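Long-range contacts in LbaCas13a H328A (C2c2) (Lachnospiraceae bacterium NK4A179, PDB 5WLH), which binds a pre-crRNA guide and, as a CRISPR-Cas13a enzyme, targets RNA and probably cleaves it once a complementary strand pairs with the guide: residues Asp663-Val669 and Glu726-Ala731; Val669-Ser673 and His926-Gln930; Val738-Phe742 and Pro801-Leu805; Leu893-Val897 and Asp962-Val966. One frame throughout, in Å; residues are numbered along the deposited sequence.

The four contacts lie in a largely helical region close to the guide RNA. Along the chain, contact 1 joins the end of helix 654-665 to helix 709-732, and its last residue, Val669, opens contact 2, where the following loop meets helix 915-941. Their centres are about 15 Å apart, and Tyr729 packs on Arg671 between them. Contact 3, residues 738-742 with 801-805, falls within the sequence span that contact 2 bridges. Contact 4, helix 891-898 with helix 960-974, follows contacts 1 and 3 and interleaves with contact 2, its segments flanking residues 926-930. It touches contact 2 through Asp964, while its centre is about 28 Å from that of contact 3. Loop 666-673 thus ties the helical packing to the RNA backbone.

Contact 1 of 4, residues Asp663-Val669 and Glu726-Ala731; sequences DLYKDNV and EIYYNA. With nucleotides of chain B.
Leu664 is the knob of this contact, its two methyls set in a hole made by Glu726, Ile727, Asn730 and Ala731 on helix 709-732. With CG beside its backbone N (chi1 -64°), it sends CD1 to Glu726 CB at 3.6 Å and CD2 to Ala731 CB at 3.7 Å. Beside it, the Tyr665 hydroxyl donates a very short hydrogen bond from OH to Glu726 OE2, 2.5 Å, the carboxylate oxygen lying in the plane of the ring at its edge. Met639 and Phe643 of helix 635-645 pack against this close-fitted half.

The other side is looser. The chain swings out and returns only at Val669, whose CG2 rests 3.4 Å from Asn730 OD1. Elsewhere on this side a water bridges the backbones, donating to both Asp663 O and Asn730 O. Asn730 is steadied from within its own helix: ND2 donates to Glu726 O at 2.9 Å, on a lone pair in the carbonyl plane; the same oxygen also accepts from Asn730 N. Farther along, Tyr729 OH donates to OP2 of A34 of chain B. The chemistry implies a helix that holds a leucine and a short tyrosine-carboxylate hydrogen bond on one flank and an RNA phosphate on another.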
# COMPACT_ATOMS: atom_id res chain seq x y z
N ASP A 663 -21.70 -1.34 -31.01
CA ASP A 663 -20.45 -0.59 -30.93
C ASP A 663 -19.69 -0.89 -29.65
O ASP A 663 -18.46 -1.08 -29.67
CB ASP A 663 -20.72 0.91 -31.00
CG ASP A 663 -21.14 1.38 -32.37
OD1 ASP A 663 -21.07 0.59 -33.35
OD2 ASP A 663 -21.53 2.55 -32.46
N LEU A 664 -20.39 -0.94 -28.52
CA LEU A 664 -19.71 -1.05 -27.23
C LEU A 664 -19.21 -2.46 -26.96
O LEU A 664 -18.15 -2.63 -26.34
CB LEU A 664 -20.64 -0.61 -26.10
CG LEU A 664 -21.06 0.86 -26.11
CD1 LEU A 664 -21.74 1.25 -24.81
CD2 LEU A 664 -19.88 1.80 -26.40
N TYR A 665 -19.92 -3.49 -27.42
CA TYR A 665 -19.69 -4.84 -26.93
C TYR A 665 -19.26 -5.83 -28.01
O TYR A 665 -19.08 -7.01 -27.70
CB TYR A 665 -20.94 -5.33 -26.21
CG TYR A 665 -21.36 -4.37 -25.11
CD1 TYR A 665 -20.41 -3.89 -24.20
CD2 TYR A 665 -22.67 -3.93 -24.99
CE1 TYR A 665 -20.78 -2.99 -23.21
CE2 TYR A 665 -23.03 -3.03 -24.00
CZ TYR A 665 -22.09 -2.57 -23.11
OH TYR A 665 -22.45 -1.68 -22.12
N LYS A 666 -19.05 -5.36 -29.25
CA LYS A 666 -18.60 -6.25 -30.32
C LYS A 666 -17.22 -6.81 -30.03
O LYS A 666 -16.91 -7.94 -30.44
CB LYS A 666 -18.59 -5.51 -31.66
CG LYS A 666 -17.62 -4.34 -31.74
CD LYS A 666 -17.76 -3.54 -33.04
CE LYS A 666 -17.09 -2.17 -32.93
NZ LYS A 666 -17.17 -1.39 -34.19
N ASP A 667 -16.36 -6.04 -29.36
CA ASP A 667 -15.03 -6.49 -28.99
C ASP A 667 -14.85 -6.33 -27.50
O ASP A 667 -15.31 -5.35 -26.92
CB ASP A 667 -13.94 -5.71 -29.73
CG ASP A 667 -14.14 -5.72 -31.23
OD1 ASP A 667 -14.41 -6.81 -31.78
OD2 ASP A 667 -14.04 -4.64 -31.85
N ASN A 668 -14.19 -7.30 -26.88
CA ASN A 668 -13.82 -7.14 -25.48
C ASN A 668 -12.82 -5.99 -25.37
O ASN A 668 -11.90 -5.88 -26.18
CB ASN A 668 -13.23 -8.43 -24.93
CG ASN A 668 -14.29 -9.49 -24.68
OD1 ASN A 668 -15.46 -9.16 -24.45
ND2 ASN A 668 -13.90 -10.75 -24.71
N VAL A 669 -13.03 -5.13 -24.38
CA VAL A 669 -12.23 -3.92 -24.19
C VAL A 669 -11.32 -4.13 -22.99
O VAL A 669 -11.80 -4.46 -21.90
CB VAL A 669 -13.12 -2.68 -24.01
CG1 VAL A 669 -12.28 -1.45 -23.77
CG2 VAL A 669 -14.04 -2.51 -25.22
N GLU A 726 -20.68 3.60 -19.96
CA GLU A 726 -20.32 2.52 -20.87
C GLU A 726 -19.66 3.07 -22.13
O GLU A 726 -18.70 2.48 -22.64
CB GLU A 726 -21.56 1.69 -21.21
CG GLU A 726 -22.08 0.90 -20.02
CD GLU A 726 -21.12 -0.22 -19.60
OE1 GLU A 726 -20.74 -0.25 -18.42
OE2 GLU A 726 -20.76 -1.06 -20.45
N ILE A 727 -20.13 4.21 -22.63
CA ILE A 727 -19.50 4.81 -23.81
C ILE A 727 -18.09 5.25 -23.50
O ILE A 727 -17.17 5.07 -24.30
CB ILE A 727 -20.34 5.98 -24.33
CG1 ILE A 727 -21.70 5.48 -24.81
CG2 ILE A 727 -19.55 6.73 -25.40
CD1 ILE A 727 -22.63 6.61 -25.23
N TYR A 728 -17.89 5.86 -22.32
CA TYR A 728 -16.59 6.36 -21.93
C TYR A 728 -15.55 5.26 -22.03
O TYR A 728 -14.51 5.42 -22.69
CB TYR A 728 -16.67 6.91 -20.50
CG TYR A 728 -15.40 7.53 -19.96
CD1 TYR A 728 -15.05 8.82 -20.29
CD2 TYR A 728 -14.56 6.81 -19.11
CE1 TYR A 728 -13.90 9.40 -19.80
CE2 TYR A 728 -13.41 7.39 -18.61
CZ TYR A 728 -13.09 8.67 -18.95
OH TYR A 728 -11.95 9.23 -18.45
N TYR A 729 -15.84 4.11 -21.45
CA TYR A 729 -14.82 3.07 -21.38
C TYR A 729 -14.73 2.29 -22.69
O TYR A 729 -13.62 1.95 -23.12
CB TYR A 729 -15.11 2.13 -20.21
CG TYR A 729 -14.90 2.80 -18.87
CD1 TYR A 729 -13.64 3.24 -18.48
CD2 TYR A 729 -15.97 3.00 -18.01
CE1 TYR A 729 -13.44 3.87 -17.26
CE2 TYR A 729 -15.79 3.61 -16.79
CZ TYR A 729 -14.52 4.04 -16.42
OH TYR A 729 -14.34 4.66 -15.21
N ASN A 730 -15.86 2.02 -23.34
CA ASN A 730 -15.88 1.03 -24.41
C ASN A 730 -15.82 1.62 -25.81
O ASN A 730 -15.65 0.86 -26.78
CB ASN A 730 -17.13 0.16 -24.26
CG ASN A 730 -17.11 -0.66 -22.98
OD1 ASN A 730 -16.42 -1.66 -22.91
ND2 ASN A 730 -17.87 -0.23 -21.98
N ALA A 731 -15.91 2.93 -25.96
CA ALA A 731 -15.82 3.56 -27.27
C ALA A 731 -14.94 4.81 -27.24
O ALA A 731 -14.10 5.01 -28.12
CB ALA A 731 -17.23 3.92 -27.76
P A B 34 -11.95 2.56 -13.80
OP1 A B 34 -11.74 1.39 -14.71
OP2 A B 34 -11.95 3.97 -14.35
O5' A B 34 -13.24 2.44 -12.90
C5' A B 34 -13.67 1.18 -12.39
C4' A B 34 -15.15 1.17 -12.09
O4' A B 34 -15.42 1.91 -10.86
C3' A B 34 -16.04 1.79 -13.18
O3' A B 34 -17.21 1.00 -13.35
C2' A B 34 -16.44 3.14 -12.57
O2' A B 34 -17.68 3.65 -13.03
C1' A B 34 -16.50 2.80 -11.09
N9 A B 34 -16.40 3.98 -10.21
C8 A B 34 -15.40 4.89 -10.03
N7 A B 34 -15.71 5.84 -9.18
C5 A B 34 -17.01 5.56 -8.80
C6 A B 34 -17.92 6.18 -7.93
N6 A B 34 -17.67 7.30 -7.24
N1 A B 34 -19.14 5.62 -7.78
C2 A B 34 -19.42 4.50 -8.47
N3 A B 34 -18.65 3.82 -9.32
C4 A B 34 -17.44 4.41 -9.43
O HOH W 1 -16.59 0.73 -29.36

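Contact 2 of 4, residues Val669-Ser673 and His926-Gln930. With nucleotides of chain B.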
# COMPACT_ATOMS: atom_id res chain seq x y z
N VAL A 669 -13.03 -5.13 -24.38
CA VAL A 669 -12.23 -3.92 -24.19
C VAL A 669 -11.32 -4.13 -22.99
O VAL A 669 -11.80 -4.46 -21.90
CB VAL A 669 -13.12 -2.68 -24.01
CG1 VAL A 669 -12.28 -1.45 -23.77
CG2 VAL A 669 -14.04 -2.51 -25.22
N GLU A 670 -10.02 -3.99 -23.20
CA GLU A 670 -9.03 -4.02 -22.13
C GLU A 670 -8.78 -2.59 -21.67
O GLU A 670 -8.21 -1.79 -22.40
CB GLU A 670 -7.74 -4.66 -22.62
CG GLU A 670 -6.71 -4.92 -21.54
CD GLU A 670 -5.58 -5.78 -22.06
OE1 GLU A 670 -5.61 -6.09 -23.27
OE2 GLU A 670 -4.68 -6.16 -21.27
N ARG A 671 -9.22 -2.27 -20.46
CA ARG A 671 -9.04 -0.92 -19.95
C ARG A 671 -7.62 -0.68 -19.48
O ARG A 671 -6.99 -1.56 -18.89
CB ARG A 671 -9.99 -0.66 -18.79
CG ARG A 671 -11.38 -0.47 -19.24
CD ARG A 671 -12.20 -0.04 -18.07
NE ARG A 671 -13.58 -0.43 -18.25
CZ ARG A 671 -14.50 -0.30 -17.32
NH1 ARG A 671 -14.16 0.24 -16.14
NH2 ARG A 671 -15.74 -0.70 -17.55
N ALA A 672 -7.15 0.54 -19.70
CA ALA A 672 -5.83 0.95 -19.25
C ALA A 672 -5.93 1.59 -17.88
O ALA A 672 -6.91 2.28 -17.56
CB ALA A 672 -5.20 1.93 -20.24
N SER A 673 -4.92 1.36 -17.06
CA SER A 673 -4.92 1.99 -15.76
C SER A 673 -4.54 3.47 -15.88
O SER A 673 -4.07 3.95 -16.92
CB SER A 673 -3.94 1.29 -14.82
OG SER A 673 -2.66 1.57 -15.29
N HIS A 926 -4.64 -4.24 -14.28
CA HIS A 926 -4.32 -3.08 -15.10
C HIS A 926 -3.09 -2.35 -14.60
O HIS A 926 -2.24 -1.91 -15.40
CB HIS A 926 -5.48 -2.11 -15.11
CG HIS A 926 -6.72 -2.66 -15.71
ND1 HIS A 926 -7.96 -2.10 -15.48
CD2 HIS A 926 -6.93 -3.72 -16.52
CE1 HIS A 926 -8.88 -2.79 -16.13
NE2 HIS A 926 -8.28 -3.78 -16.77
N SER A 927 -3.01 -2.16 -13.28
CA SER A 927 -1.88 -1.45 -12.70
C SER A 927 -0.59 -2.22 -12.92
O SER A 927 0.46 -1.63 -13.22
CB SER A 927 -2.13 -1.21 -11.20
OG SER A 927 -3.19 -0.28 -11.01
N TYR A 928 -0.65 -3.54 -12.79
CA TYR A 928 0.51 -4.38 -13.10
C TYR A 928 0.97 -4.16 -14.54
O TYR A 928 2.16 -3.96 -14.81
CB TYR A 928 0.15 -5.85 -12.86
CG TYR A 928 1.20 -6.79 -13.39
CD1 TYR A 928 2.34 -7.06 -12.64
CD2 TYR A 928 1.05 -7.42 -14.61
CE1 TYR A 928 3.31 -7.88 -13.11
CE2 TYR A 928 2.03 -8.28 -15.10
CZ TYR A 928 3.15 -8.51 -14.32
OH TYR A 928 4.15 -9.35 -14.73
N LYS A 929 0.03 -4.24 -15.49
CA LYS A 929 0.42 -4.18 -16.90
C LYS A 929 1.06 -2.83 -17.22
O LYS A 929 2.08 -2.76 -17.92
CB LYS A 929 -0.79 -4.43 -17.78
CG LYS A 929 -0.44 -4.49 -19.28
CD LYS A 929 -1.69 -4.76 -20.11
CE LYS A 929 -1.33 -4.92 -21.59
NZ LYS A 929 -2.42 -5.56 -22.38
N GLN A 930 0.48 -1.75 -16.69
CA GLN A 930 1.01 -0.42 -16.96
C GLN A 930 2.37 -0.23 -16.32
O GLN A 930 3.24 0.42 -16.91
CB GLN A 930 0.05 0.65 -16.43
CG GLN A 930 0.28 2.02 -17.07
CD GLN A 930 1.36 2.83 -16.40
OE1 GLN A 930 1.68 2.61 -15.22
NE2 GLN A 930 1.91 3.82 -17.13
P U B 35 -17.15 -0.42 -14.09
OP1 U B 35 -15.74 -0.85 -14.27
OP2 U B 35 -17.93 -0.38 -15.34
O5' U B 35 -17.90 -1.35 -13.04
C5' U B 35 -18.39 -2.62 -13.40
C4' U B 35 -19.15 -3.20 -12.25
O4' U B 35 -18.25 -3.38 -11.12
C3' U B 35 -20.24 -2.30 -11.70
O3' U B 35 -21.41 -2.42 -12.47
C2' U B 35 -20.39 -2.79 -10.27
O2' U B 35 -21.23 -3.93 -10.21
C1' U B 35 -18.95 -3.21 -9.92
N1 U B 35 -18.27 -2.17 -9.12
C2 U B 35 -18.52 -2.19 -7.77
O2 U B 35 -19.23 -3.02 -7.23
N3 U B 35 -17.90 -1.20 -7.05
C4 U B 35 -17.08 -0.21 -7.55
O4 U B 35 -16.62 0.61 -6.76
C5 U B 35 -16.88 -0.24 -8.96
C6 U B 35 -17.46 -1.20 -9.69
P A B 34 -11.95 2.56 -13.80
OP1 A B 34 -11.74 1.39 -14.71
OP2 A B 34 -11.95 3.97 -14.35
O5' A B 34 -13.24 2.44 -12.90
C5' A B 34 -13.67 1.18 -12.39
C4' A B 34 -15.15 1.17 -12.09
O4' A B 34 -15.42 1.91 -10.86
C3' A B 34 -16.04 1.79 -13.18
O3' A B 34 -17.21 1.00 -13.35
C2' A B 34 -16.44 3.14 -12.57
O2' A B 34 -17.68 3.65 -13.03
C1' A B 34 -16.50 2.80 -11.09
N9 A B 34 -16.40 3.98 -10.21
C8 A B 34 -15.40 4.89 -10.03
N7 A B 34 -15.71 5.84 -9.18
C5 A B 34 -17.01 5.56 -8.80
C6 A B 34 -17.92 6.18 -7.93
N6 A B 34 -17.67 7.30 -7.24
N1 A B 34 -19.14 5.62 -7.78
C2 A B 34 -19.42 4.50 -8.47
N3 A B 34 -18.65 3.82 -9.32
C4 A B 34 -17.44 4.41 -9.43
P A B 25 10.61 6.85 -7.62
OP1 A B 25 11.24 6.92 -8.98
OP2 A B 25 10.34 8.10 -6.88
O5' A B 25 9.25 6.05 -7.78
C5' A B 25 8.49 5.65 -6.65
C4' A B 25 8.00 4.24 -6.81
O4' A B 25 6.94 4.18 -7.80
C3' A B 25 9.07 3.23 -7.26
O3' A B 25 8.84 2.00 -6.60
C2' A B 25 8.74 3.02 -8.73
O2' A B 25 9.16 1.78 -9.25
C1' A B 25 7.22 3.13 -8.71
N9 A B 25 6.64 3.40 -10.02
C8 A B 25 7.19 4.11 -11.05
N7 A B 25 6.44 4.12 -12.13
C5 A B 25 5.34 3.36 -11.77
C6 A B 25 4.18 3.00 -12.47
N6 A B 25 3.96 3.38 -13.73
N1 A B 25 3.28 2.22 -11.84
C2 A B 25 3.50 1.84 -10.58
N3 A B 25 4.56 2.13 -9.82
C4 A B 25 5.44 2.90 -10.48
O HOH W 2 -10.44 -4.32 -18.71
O HOH W 3 -3.18 -1.02 -17.81
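Arg671 O sits over the centre of the His926 imidazole, 3.2 Å from CD2, and Arg671 CB reaches CE1 of the same ring at 3.6 Å. Ser673 adds a weak hydrogen bond from OG to His926 O, while Glu670 and Lys929 reach for each other in a salt bridge, OE2 to NZ 2.6 Å, with the ammonium above the carboxylate plane.

In the next shell, two waters bridge the segments: one bonds to His926 NE2 and Arg671 N, another joins Ser673 N to His926 O. Asp964 also meets NE2 in a weak hydrogen bond, and Thr961 holds Glu670 OE1. An alanine in place of His926 would probably leave the Arg671 carbonyl without the ring beneath it and set this part of the loop free to shift.

What the loop positions is the Arg671 guanidinium, its chain extended from CG to NE and its flat end packed on Tyr729 in a cation-pi contact. Arg671 NH2 donates almost straight (179°) to OP2 of U35 of chain B at 3.1 Å, and Arg671 NH1 is shared between OP1 of U35 of chain B, 2.7 Å, and OP1 of A34 of chain B, 3.0 Å. On the helix side, Gln930 OE1 accepts from N6 of A25 of chain B at 2.8 Å. This is consistent with a charge-based hold on the RNA backbone by the loop, joined by one base-amino hydrogen bond to the helix.

Contact 3 of 4, residues Val738-Phe742 and Pro801-Leu805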
# COMPACT_ATOMS: atom_id res chain seq x y z
N VAL A 738 -10.84 11.04 -31.09
CA VAL A 738 -10.81 11.60 -29.74
C VAL A 738 -9.39 11.95 -29.34
O VAL A 738 -9.13 13.02 -28.79
CB VAL A 738 -11.45 10.61 -28.74
CG1 VAL A 738 -11.04 10.94 -27.30
CG2 VAL A 738 -12.95 10.64 -28.88
N ARG A 739 -8.44 11.06 -29.64
CA ARG A 739 -7.06 11.29 -29.23
C ARG A 739 -6.49 12.54 -29.90
O ARG A 739 -5.95 13.43 -29.23
CB ARG A 739 -6.22 10.07 -29.56
CG ARG A 739 -4.75 10.18 -29.24
CD ARG A 739 -4.03 9.09 -30.00
NE ARG A 739 -2.59 9.23 -29.93
CZ ARG A 739 -1.85 9.87 -30.84
NH1 ARG A 739 -0.54 9.93 -30.67
NH2 ARG A 739 -2.42 10.45 -31.89
N GLU A 740 -6.61 12.63 -31.23
CA GLU A 740 -6.08 13.79 -31.95
C GLU A 740 -6.70 15.10 -31.46
O GLU A 740 -6.01 16.11 -31.33
CB GLU A 740 -6.29 13.62 -33.45
CG GLU A 740 -5.79 12.29 -34.02
CD GLU A 740 -4.28 12.25 -34.22
OE1 GLU A 740 -3.59 13.21 -33.82
OE2 GLU A 740 -3.78 11.25 -34.79
N ARG A 741 -8.01 15.09 -31.18
CA ARG A 741 -8.69 16.30 -30.74
C ARG A 741 -8.38 16.64 -29.29
O ARG A 741 -8.34 17.82 -28.92
CB ARG A 741 -10.20 16.15 -30.92
CG ARG A 741 -10.68 16.29 -32.35
CD ARG A 741 -11.83 17.28 -32.44
NE ARG A 741 -11.67 18.40 -31.51
CZ ARG A 741 -10.91 19.47 -31.73
NH1 ARG A 741 -10.23 19.61 -32.86
NH2 ARG A 741 -10.84 20.43 -30.80
N PHE A 742 -8.18 15.62 -28.45
CA PHE A 742 -7.72 15.88 -27.09
C PHE A 742 -6.36 16.58 -27.11
O PHE A 742 -6.14 17.52 -26.35
CB PHE A 742 -7.65 14.57 -26.30
CG PHE A 742 -6.99 14.69 -24.95
CD1 PHE A 742 -5.60 14.62 -24.83
CD2 PHE A 742 -7.75 14.85 -23.81
CE1 PHE A 742 -5.00 14.72 -23.59
CE2 PHE A 742 -7.15 14.96 -22.57
CZ PHE A 742 -5.78 14.89 -22.46
N PRO A 801 4.80 9.44 -31.23
CA PRO A 801 3.51 9.86 -31.78
C PRO A 801 2.42 8.83 -31.62
O PRO A 801 1.24 9.19 -31.69
CB PRO A 801 3.83 10.10 -33.27
CG PRO A 801 5.31 10.29 -33.31
CD PRO A 801 5.86 9.39 -32.25
N ASP A 802 2.76 7.56 -31.41
CA ASP A 802 1.79 6.49 -31.35
C ASP A 802 1.26 6.22 -29.95
O ASP A 802 0.54 5.24 -29.76
CB ASP A 802 2.39 5.20 -31.91
CG ASP A 802 2.91 5.37 -33.33
OD1 ASP A 802 2.42 6.27 -34.05
OD2 ASP A 802 3.82 4.60 -33.73
N TYR A 803 1.63 7.04 -28.96
CA TYR A 803 1.10 6.87 -27.61
C TYR A 803 -0.40 7.06 -27.62
O TYR A 803 -0.91 8.09 -28.08
CB TYR A 803 1.74 7.86 -26.64
CG TYR A 803 3.12 7.47 -26.12
CD1 TYR A 803 3.52 6.14 -26.07
CD2 TYR A 803 4.00 8.44 -25.66
CE1 TYR A 803 4.78 5.79 -25.60
CE2 TYR A 803 5.26 8.10 -25.18
CZ TYR A 803 5.65 6.77 -25.15
OH TYR A 803 6.90 6.44 -24.68
N THR A 804 -1.12 6.07 -27.09
CA THR A 804 -2.56 6.18 -26.97
C THR A 804 -2.93 7.32 -26.03
O THR A 804 -2.10 7.86 -25.30
CB THR A 804 -3.14 4.87 -26.45
OG1 THR A 804 -2.67 4.65 -25.12
CG2 THR A 804 -2.68 3.73 -27.31
N LEU A 805 -4.22 7.70 -26.06
CA LEU A 805 -4.72 8.66 -25.08
C LEU A 805 -4.48 8.16 -23.66
O LEU A 805 -4.09 8.93 -22.78
CB LEU A 805 -6.21 8.92 -25.31
CG LEU A 805 -6.94 9.79 -24.28
CD1 LEU A 805 -6.36 11.20 -24.20
CD2 LEU A 805 -8.43 9.87 -24.63
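Helix 736-745 runs past the loop that leads into helix 805-813, the two backbones coming nearest at Arg739 and Leu805, whose CA atoms are 5.4 Å apart. Arg739 reaches across to this loop with CG anti to its own N (chi1 178°) and the chain extended as far as NE. Arg739 NE donates to Tyr803 O at 2.7 Å and 164°, with the acceptor in the guanidinium plane but the donor tilted from the carbonyl plane. NH1 lies near the same oxygen and Pro801 O, but its modelled position is doubtful. Glu740, the next residue in the helix, forms a salt bridge from OE2 to Arg739 NH2, 3.3 Å.

The carbonyl that Arg739 takes lies just ahead of a helix start: Thr804 occupies the N-cap position of helix 805-813 and its side chain caps a backbone N farther on. Leu805, the first residue of that helix, fills the apolar half of the contact. Its CD1 stands over the face of the Phe742 ring in a CH-pi contact, 3.6 Å from the centroid and 15° off the normal, displaced somewhat toward the rim. The other methyl, CD2, meets Val738 CG1 at 3.9 Å. Helix 843-861 backs this cluster, with Phe857 against Val738, Leu846 and Asn849 against Phe742, and Leu850 against Leu805.

Contact 4 of 4, residues Leu893-Val897 and Asp962-Val966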
# COMPACT_ATOMS: atom_id res chain seq x y z
N LEU A 893 -11.50 -16.46 -26.92
CA LEU A 893 -11.20 -16.73 -25.52
C LEU A 893 -11.69 -18.10 -25.08
O LEU A 893 -11.05 -18.76 -24.25
CB LEU A 893 -11.81 -15.64 -24.65
CG LEU A 893 -11.46 -15.67 -23.17
CD1 LEU A 893 -9.94 -15.63 -23.00
CD2 LEU A 893 -12.14 -14.50 -22.47
N ILE A 894 -12.83 -18.55 -25.62
CA ILE A 894 -13.41 -19.82 -25.21
C ILE A 894 -12.41 -20.95 -25.41
O ILE A 894 -12.13 -21.73 -24.49
CB ILE A 894 -14.72 -20.08 -25.96
CG1 ILE A 894 -15.78 -19.04 -25.57
CG2 ILE A 894 -15.22 -21.50 -25.70
CD1 ILE A 894 -16.95 -18.98 -26.53
N SER A 895 -11.84 -21.06 -26.62
CA SER A 895 -10.90 -22.14 -26.88
C SER A 895 -9.63 -21.99 -26.05
O SER A 895 -9.01 -22.99 -25.66
CB SER A 895 -10.56 -22.22 -28.37
OG SER A 895 -9.93 -21.04 -28.83
N ARG A 896 -9.23 -20.75 -25.74
CA ARG A 896 -8.00 -20.57 -24.97
C ARG A 896 -8.21 -20.97 -23.52
O ARG A 896 -7.31 -21.55 -22.90
CB ARG A 896 -7.51 -19.13 -25.12
CG ARG A 896 -7.02 -18.85 -26.54
CD ARG A 896 -6.18 -17.58 -26.63
NE ARG A 896 -6.97 -16.37 -26.41
CZ ARG A 896 -7.66 -15.72 -27.35
NH1 ARG A 896 -7.69 -16.18 -28.60
NH2 ARG A 896 -8.33 -14.62 -27.04
N VAL A 897 -9.38 -20.68 -22.95
CA VAL A 897 -9.67 -21.15 -21.59
C VAL A 897 -9.78 -22.67 -21.56
O VAL A 897 -9.34 -23.31 -20.60
CB VAL A 897 -10.95 -20.48 -21.05
CG1 VAL A 897 -11.42 -21.18 -19.76
CG2 VAL A 897 -10.67 -19.02 -20.81
N ASP A 962 -6.22 -12.00 -22.13
CA ASP A 962 -7.17 -13.05 -21.80
C ASP A 962 -7.54 -13.02 -20.33
O ASP A 962 -8.72 -13.20 -19.98
CB ASP A 962 -6.62 -14.42 -22.15
CG ASP A 962 -6.55 -14.65 -23.65
OD1 ASP A 962 -7.20 -13.90 -24.41
OD2 ASP A 962 -5.83 -15.59 -24.05
N VAL A 963 -6.56 -12.83 -19.46
CA VAL A 963 -6.84 -12.74 -18.03
C VAL A 963 -7.81 -11.61 -17.78
O VAL A 963 -8.77 -11.74 -17.02
CB VAL A 963 -5.55 -12.55 -17.22
CG1 VAL A 963 -5.90 -12.46 -15.73
CG2 VAL A 963 -4.63 -13.72 -17.47
N ASP A 964 -7.53 -10.46 -18.40
CA ASP A 964 -8.38 -9.29 -18.30
C ASP A 964 -9.81 -9.63 -18.68
O ASP A 964 -10.75 -9.36 -17.91
CB ASP A 964 -7.82 -8.18 -19.17
CG ASP A 964 -8.49 -6.84 -18.91
OD1 ASP A 964 -9.67 -6.67 -19.30
OD2 ASP A 964 -7.85 -5.96 -18.28
N ALA A 965 -10.00 -10.25 -19.85
CA ALA A 965 -11.35 -10.57 -20.31
C ALA A 965 -12.05 -11.52 -19.35
O ALA A 965 -13.25 -11.41 -19.12
CB ALA A 965 -11.29 -11.17 -21.71
N VAL A 966 -11.30 -12.47 -18.79
CA VAL A 966 -11.90 -13.41 -17.86
C VAL A 966 -12.36 -12.70 -16.60
O VAL A 966 -13.49 -12.89 -16.12
CB VAL A 966 -10.92 -14.54 -17.52
CG1 VAL A 966 -11.43 -15.32 -16.36
CG2 VAL A 966 -10.72 -15.46 -18.75
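Two helices packed steeply across each other form this contact, helix 891-898 against the first turns of helix 960-974: their short segments cross at -103° with the axes 11.0 Å apart at closest approach. A salt bridge at one side and a small apolar core at the other join them. Two nitrogens of Arg896 each take one oxygen of the Asp962 carboxylate, NE donating to OD2 at 2.7 Å and NH2 to OD1 at 3.0 Å. Both oxygens are met on their syn sides, by donors standing somewhat out of the carboxylate plane, and the guanidinium and carboxylate planes are only 10° apart. The bend of the arginine at chi3 (-69°) brings the edge of its guanidinium alongside the carboxylate, while the backbone N of Leu893 lies over one guanidinium face.

Leu893 connects the polar and apolar halves. Its side chain runs alongside that of Asp962 but points the other way, bringing CD1 to within 3.5 Å of Asp962 OD1, and CD2 presses on Ala965 CB at 3.5 Å. Val966 CG2 closes the core, 4.1 Å from Val897 CG2. Since Asp962 is buried, the paired charge of Arg896 probably offsets the cost of placing a carboxylate there. Replacing Asp962 with a leucine would probably leave the arginine without its carboxylate mate and its guanidinium free to turn toward solvent.

Around this crossing, Phe628 of helix 621-632 packs on Leu893 and Val897, and Leu903 of helix 901-911 lies against Val897 and Asp962. Tyr907 of the same helix touches Val966, while helix 915-941 packs beside Val963 and Asp964.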